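Local coordinates for protein metallo-beta-lactamase (Serratia marcescens, PDB 6K4X) that probably hydrolyses the beta-lactam ring of antibiotics with a pair of zinc ions, as a subclass B3 metallo-beta-lactamase, at residues G24-V29 against H74-G79. Residues are numbered along the deposited sequence; the frame is centred on the assembly and turned at random.
Sequences GGISAV and HEDHAG. With ZN (zinc ion), chain C; ZN (zinc ion), chain B; D0U (4-azanyl-2-sulfanyl-benzoic acid), chain E.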
loop_
_atom_site.group_PDB
_atom_site.type_symbol
_atom_site.label_atom_id
_atom_site.label_comp_id
_atom_site.label_asym_id
_atom_site.label_seq_id
_atom_site.Cartn_x
_atom_site.Cartn_y
_atom_site.Cartn_z
ATOM N N GLY A 24 -5.642 8.636 9.597
ATOM C CA GLY A 24 -4.490 9.316 10.165
ATOM C C GLY A 24 -3.262 8.431 10.206
ATOM O O GLY A 24 -2.137 8.941 10.199
ATOM N N GLY A 25 -3.459 7.117 10.261
ATOM C CA GLY A 25 -2.368 6.201 10.481
ATOM C C GLY A 25 -2.102 5.228 9.353
ATOM O O GLY A 25 -1.070 4.553 9.396
ATOM N N ILE A 26 -3.019 5.087 8.380
ATOM C CA ILE A 26 -2.810 4.110 7.299
ATOM C C ILE A 26 -3.123 4.784 5.973
ATOM O O ILE A 26 -4.194 5.387 5.825
ATOM C CB ILE A 26 -3.659 2.837 7.455
ATOM C CG1 ILE A 26 -3.367 2.097 8.765
ATOM C CG2 ILE A 26 -3.462 1.929 6.262
ATOM C CD1 ILE A 26 -2.010 1.432 8.815
ATOM N N SER A 27 -2.218 4.655 4.993
ATOM C CA SER A 27 -2.438 5.255 3.720
ATOM C C SER A 27 -3.523 4.523 2.933
ATOM O O SER A 27 -3.604 3.311 2.918
ATOM C CB SER A 27 -1.184 5.258 2.906
ATOM O OG SER A 27 -0.189 6.042 3.535
ATOM N N ALA A 28 -4.295 5.319 2.193
ATOM C CA ALA A 28 -5.110 4.851 1.099
ATOM C C ALA A 28 -5.105 5.976 0.073
ATOM O O ALA A 28 -5.071 7.156 0.437
ATOM C CB ALA A 28 -6.517 4.476 1.523
ATOM N N VAL A 29 -5.084 5.613 -1.205
ATOM C CA VAL A 29 -4.981 6.597 -2.253
ATOM C C VAL A 29 -6.092 6.377 -3.264
ATOM O O VAL A 29 -6.328 5.249 -3.709
ATOM C CB VAL A 29 -3.596 6.555 -2.919
ATOM C CG1 VAL A 29 -3.592 7.195 -4.297
ATOM C CG2 VAL A 29 -2.564 7.218 -2.028
ATOM N N HIS A 74 -2.813 -7.713 5.585
ATOM C CA HIS A 74 -2.955 -7.623 7.039
ATOM C C HIS A 74 -4.075 -6.636 7.348
ATOM O O HIS A 74 -4.429 -5.801 6.518
ATOM C CB HIS A 74 -1.666 -7.165 7.721
ATOM C CG HIS A 74 -0.566 -8.161 7.601
ATOM N ND1 HIS A 74 0.755 -7.830 7.648
ATOM C CD2 HIS A 74 -0.628 -9.504 7.489
ATOM C CE1 HIS A 74 1.456 -8.938 7.538
ATOM N NE2 HIS A 74 0.644 -9.969 7.444
ATOM N N GLU A 75 -4.644 -6.780 8.538
ATOM C CA GLU A 75 -5.864 -6.079 8.927
ATOM C C GLU A 75 -5.737 -4.559 8.824
ATOM O O GLU A 75 -6.752 -3.884 8.649
ATOM C CB GLU A 75 -6.284 -6.505 10.328
ATOM C CG GLU A 75 -5.386 -5.976 11.441
ATOM C CD GLU A 75 -5.762 -6.240 12.894
ATOM O OE1 GLU A 75 -6.958 -6.176 13.204
ATOM O OE2 GLU A 75 -4.848 -6.482 13.723
ATOM N N ASP A 76 -4.557 -4.002 9.043
ATOM C CA ASP A 76 -4.398 -2.557 9.026
ATOM C C ASP A 76 -4.519 -1.956 7.616
ATOM O O ASP A 76 -4.937 -0.804 7.500
ATOM C CB ASP A 76 -3.106 -2.125 9.710
ATOM C CG ASP A 76 -1.810 -2.722 9.200
ATOM O OD1 ASP A 76 -1.828 -3.865 8.694
ATOM O OD2 ASP A 76 -0.775 -2.034 9.354
ATOM N N HIS A 77 -4.102 -2.693 6.581
ATOM C CA HIS A 77 -4.167 -2.177 5.211
ATOM C C HIS A 77 -5.400 -2.688 4.475
ATOM O O HIS A 77 -5.907 -2.023 3.551
ATOM C CB HIS A 77 -2.913 -2.568 4.433
ATOM C CG HIS A 77 -1.676 -2.188 5.167
ATOM N ND1 HIS A 77 -1.205 -0.883 5.235
ATOM C CD2 HIS A 77 -0.886 -2.923 5.980
ATOM C CE1 HIS A 77 -0.155 -0.873 6.045
ATOM N NE2 HIS A 77 0.053 -2.091 6.538
ATOM N N ALA A 78 -5.794 -3.926 4.781
ATOM C CA ALA A 78 -6.793 -4.683 4.015
ATOM C C ALA A 78 -8.107 -4.856 4.778
ATOM O O ALA A 78 -9.089 -5.315 4.198
ATOM C CB ALA A 78 -6.277 -6.053 3.636
ATOM N N GLY A 79 -8.143 -4.510 6.062
ATOM C CA GLY A 79 -9.332 -4.755 6.854
ATOM C C GLY A 79 -10.561 -4.064 6.312
ATOM O O GLY A 79 -11.675 -4.569 6.512
HETATM ZN ZN ZN C . 0.960 -2.456 8.316
HETATM ZN ZN ZN B . 1.661 -5.984 7.457
HETATM O O2 D0U E . 3.043 -2.948 7.563
HETATM C C7 D0U E . 4.009 -3.083 8.345
HETATM O O1 D0U E . 5.175 -2.696 8.044
HETATM C C3 D0U E . 3.839 -3.732 9.673
HETATM C C2 D0U E . 4.934 -3.601 10.571
HETATM C C4 D0U E . 2.682 -4.428 10.067
HETATM S S1 D0U E . 1.210 -4.624 9.226
HETATM C C5 D0U E . 2.693 -5.007 11.355
HETATM C C6 D0U E . 3.774 -4.897 12.233
HETATM N N1 D0U E . 3.728 -5.450 13.506
HETATM C C1 D0U E . 4.867 -4.177 11.840
HETATM O O HOH W 1 -2.037 0.993 3.400
#
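Ile26 faces the short helix 75-78 from an extended loop, and its CA comes nearest that of His77, 6.8 Å away. His74 is the N-cap of this helix, and its backbone O accepts from both His77 N and Ala78 N. The Ile26 side chain points at the helix and crosses Asp76 and His77 at about a right angle. Its CG2 lies anti to the backbone N (CG1 at chi1 -60°) and reaches Asp76 O at 3.3 Å and His77 ND1 at 3.7 Å. CD1 lies across the Asp76 side chain, 3.7 Å from OD2. The hydrocarbon thus packs beside two zinc ligands. A water joins the segments: it lies within hydrogen-bonding distance of Ser27 O and accepts in the ring plane from His77 ND1 at 2.8 Å. Together with the NE2–zinc bond, it holds the imidazole ring in place. His77 NE2 (2.0 Å) and Asp76 OD2 (2.1 Å) bind one zinc ion, completed by His215 and the inhibitor's O2 and S1. The inhibitor sulfur bridges to the second zinc ion, held by ND1 of His74 with His72 and His150. His74 NE2 is hydrogen-bonded to Asp111, consistent with a second-shell role in orienting the ring. The HxHxDH motif of the family spans His72 to His77 and runs from the loop into helix 75-78. Residues 24-28 lie in the loop between strands 18-20 and 29-31, and Val29 begins the second strand. The Ser27 side chain packs against the other sheet, where OG bonds Ala213 O and the side chain touches Phe172 and Ile212 on strands 166-173 and 210-213.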